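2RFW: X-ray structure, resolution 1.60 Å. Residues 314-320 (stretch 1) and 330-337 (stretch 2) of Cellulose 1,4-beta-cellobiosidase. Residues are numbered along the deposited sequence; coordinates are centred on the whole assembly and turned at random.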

# COMPACT_ATOMS: atom_id res chain seq x y z
N THR A 314 -22.91 -12.59 -4.76
CA THR A 314 -24.24 -12.96 -5.27
C THR A 314 -24.20 -13.21 -6.77
O THR A 314 -25.24 -13.39 -7.40
CB THR A 314 -25.32 -11.92 -4.92
OG1 THR A 314 -24.92 -10.60 -5.30
CG2 THR A 314 -25.57 -11.84 -3.42
N TRP A 315 -23.00 -13.24 -7.36
CA TRP A 315 -22.83 -13.38 -8.80
C TRP A 315 -22.95 -14.81 -9.31
O TRP A 315 -22.17 -15.68 -8.91
CB TRP A 315 -21.46 -12.83 -9.20
CG TRP A 315 -21.29 -11.38 -8.87
CD1 TRP A 315 -20.43 -10.81 -7.98
CD2 TRP A 315 -22.04 -10.30 -9.45
NE1 TRP A 315 -20.59 -9.44 -7.97
CE2 TRP A 315 -21.58 -9.11 -8.87
CE3 TRP A 315 -23.06 -10.26 -10.41
CZ2 TRP A 315 -22.10 -7.86 -9.22
CZ3 TRP A 315 -23.58 -9.02 -10.76
CH2 TRP A 315 -23.10 -7.85 -10.16
N GLU A 316 -23.91 -15.08 -10.20
CA GLU A 316 -24.07 -16.47 -10.66
C GLU A 316 -22.81 -16.93 -11.37
O GLU A 316 -22.33 -16.34 -12.34
CB GLU A 316 -25.32 -16.62 -11.53
CG GLU A 316 -25.83 -18.05 -11.65
CD GLU A 316 -25.94 -18.75 -10.31
OE1 GLU A 316 -25.08 -19.60 -10.01
OE2 GLU A 316 -26.90 -18.46 -9.55
N GLY A 317 -22.26 -18.02 -10.84
CA GLY A 317 -21.04 -18.65 -11.30
C GLY A 317 -19.87 -18.41 -10.37
O GLY A 317 -18.75 -18.82 -10.67
N MET A 318 -20.09 -17.74 -9.23
CA MET A 318 -19.02 -17.69 -8.24
C MET A 318 -19.41 -18.57 -7.04
O MET A 318 -20.59 -18.72 -6.75
CB MET A 318 -18.71 -16.29 -7.71
CG MET A 318 -19.19 -15.13 -8.56
SD MET A 318 -18.40 -13.58 -8.06
CE MET A 318 -16.74 -14.15 -7.77
N PRO A 319 -18.40 -19.11 -6.39
CA PRO A 319 -18.63 -20.02 -5.27
C PRO A 319 -19.50 -19.37 -4.21
O PRO A 319 -19.68 -18.15 -4.18
CB PRO A 319 -17.23 -20.25 -4.71
CG PRO A 319 -16.28 -19.90 -5.80
CD PRO A 319 -16.97 -18.88 -6.66
N ASN A 320 -20.03 -20.19 -3.32
CA ASN A 320 -20.77 -19.57 -2.21
C ASN A 320 -19.83 -19.42 -1.02
O ASN A 320 -19.99 -20.11 -0.01
CB ASN A 320 -22.01 -20.36 -1.87
CG ASN A 320 -22.76 -19.84 -0.66
OD1 ASN A 320 -23.47 -20.60 0.00
ND2 ASN A 320 -22.62 -18.56 -0.36
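Stretch 2 (330-337) STMFDVFN

No hydrogen bond joins the two stretches: a helical segment lies against a tight turn through side-chain packing, and the most distinctive element of that packing is an edge-to-face aromatic pair. The edge of Phe336 is directed at one face of Trp315, with the Phe336 ring centroid 5.5 Å from that of the five-membered ring and the two planes at 84°. Trp315 NE1 lies 4.0 Å from Phe336 CE1, but its hydrogen bond is made elsewhere in the structure.

Stretch 1 has no regular helix or strand. Its fold is set by a type II beta turn from Trp315 to Met318, closed by the bond from Met318 N to Trp315 O (2.9 Å). Gly317 adopts a positive phi of 106°, where a CB would be jammed against the carbonyl O of the preceding residue; such an atom would also point toward stretch 2, about 3.5 Å from Asp334 OD1.

Stretch 2 continues a helix that begins earlier in the chain and is kinked around Phe333 and Asp334. Phe336 N still bonds to Met332 O at 2.9 Å, whereas Asn337 leaves helical geometry with a positive phi. The helix presents Thr331 and Val335, one turn apart, toward the turn. As stretch 2 advances from Thr331 to Phe336, its contacts move back along stretch 1 from Pro319 to Trp315, so the two segments run in broadly opposite senses.

Val335 has the largest area covered by the other stretch. Its CG1 packs 3.7 Å from Trp315 CB, and its CG2 lies 3.9 Å from Met318 CG. Met318 starts sideways, but its end comes nearer the helix, bringing CE to 3.3 Å from Met332 CB. At the other end, Thr331 OG1 approaches Pro319 CD at 3.3 Å, a contact without a hydrogen bond.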

# COMPACT_ATOMS: atom_id res chain seq x y z
N SER A 330 -10.83 -17.97 -10.18
CA SER A 330 -11.23 -18.32 -11.54
C SER A 330 -12.51 -17.58 -11.95
O SER A 330 -12.44 -16.64 -12.74
CB SER A 330 -11.42 -19.83 -11.68
OG SER A 330 -10.57 -20.49 -10.75
N THR A 331 -13.62 -18.02 -11.41
CA THR A 331 -15.00 -17.76 -11.80
C THR A 331 -15.45 -16.32 -11.80
O THR A 331 -16.46 -16.00 -12.44
CB THR A 331 -15.93 -18.55 -10.84
OG1 THR A 331 -15.45 -18.36 -9.50
CG2 THR A 331 -15.88 -20.03 -11.17
N MET A 332 -14.75 -15.42 -11.12
CA MET A 332 -15.07 -14.01 -11.06
C MET A 332 -14.68 -13.30 -12.35
O MET A 332 -14.86 -12.09 -12.47
CB MET A 332 -14.36 -13.30 -9.89
CG MET A 332 -12.91 -12.95 -10.20
SD MET A 332 -12.05 -12.10 -8.86
CE MET A 332 -12.47 -10.39 -9.16
N PHE A 333 -14.13 -14.07 -13.28
CA PHE A 333 -13.64 -13.58 -14.56
C PHE A 333 -14.50 -14.03 -15.72
O PHE A 333 -14.47 -13.44 -16.81
CB PHE A 333 -12.18 -14.02 -14.75
CG PHE A 333 -11.19 -13.08 -14.09
CD1 PHE A 333 -10.85 -13.25 -12.76
CD2 PHE A 333 -10.61 -12.05 -14.80
CE1 PHE A 333 -9.95 -12.40 -12.14
CE2 PHE A 333 -9.70 -11.19 -14.19
CZ PHE A 333 -9.37 -11.37 -12.86
N ASP A 334 -15.30 -15.07 -15.51
CA ASP A 334 -16.39 -15.31 -16.47
C ASP A 334 -17.52 -14.36 -16.05
O ASP A 334 -18.41 -14.01 -16.81
CB ASP A 334 -16.86 -16.74 -16.57
CG ASP A 334 -16.82 -17.58 -15.32
OD1 ASP A 334 -17.73 -17.42 -14.47
OD2 ASP A 334 -15.91 -18.43 -15.18
N VAL A 335 -17.39 -13.93 -14.79
CA VAL A 335 -18.32 -12.92 -14.28
C VAL A 335 -17.92 -11.51 -14.72
O VAL A 335 -18.62 -10.88 -15.53
CB VAL A 335 -18.42 -12.99 -12.75
CG1 VAL A 335 -19.45 -12.00 -12.22
CG2 VAL A 335 -18.76 -14.41 -12.32
N PHE A 336 -16.82 -10.97 -14.21
CA PHE A 336 -16.47 -9.59 -14.58
C PHE A 336 -16.01 -9.49 -16.03
O PHE A 336 -15.96 -8.40 -16.59
CB PHE A 336 -15.38 -9.04 -13.65
CG PHE A 336 -15.84 -9.01 -12.20
CD1 PHE A 336 -17.19 -8.97 -11.92
CD2 PHE A 336 -14.93 -9.03 -11.16
CE1 PHE A 336 -17.65 -8.94 -10.62
CE2 PHE A 336 -15.39 -9.01 -9.85
CZ PHE A 336 -16.74 -8.97 -9.58
N ASN A 337 -15.70 -10.64 -16.58
CA ASN A 337 -15.22 -10.95 -17.90
C ASN A 337 -14.40 -9.81 -18.52
O ASN A 337 -14.95 -8.82 -18.99
CB ASN A 337 -16.38 -11.30 -18.86
CG ASN A 337 -15.81 -12.04 -20.06
OD1 ASN A 337 -15.46 -11.38 -21.04
ND2 ASN A 337 -15.71 -13.36 -19.97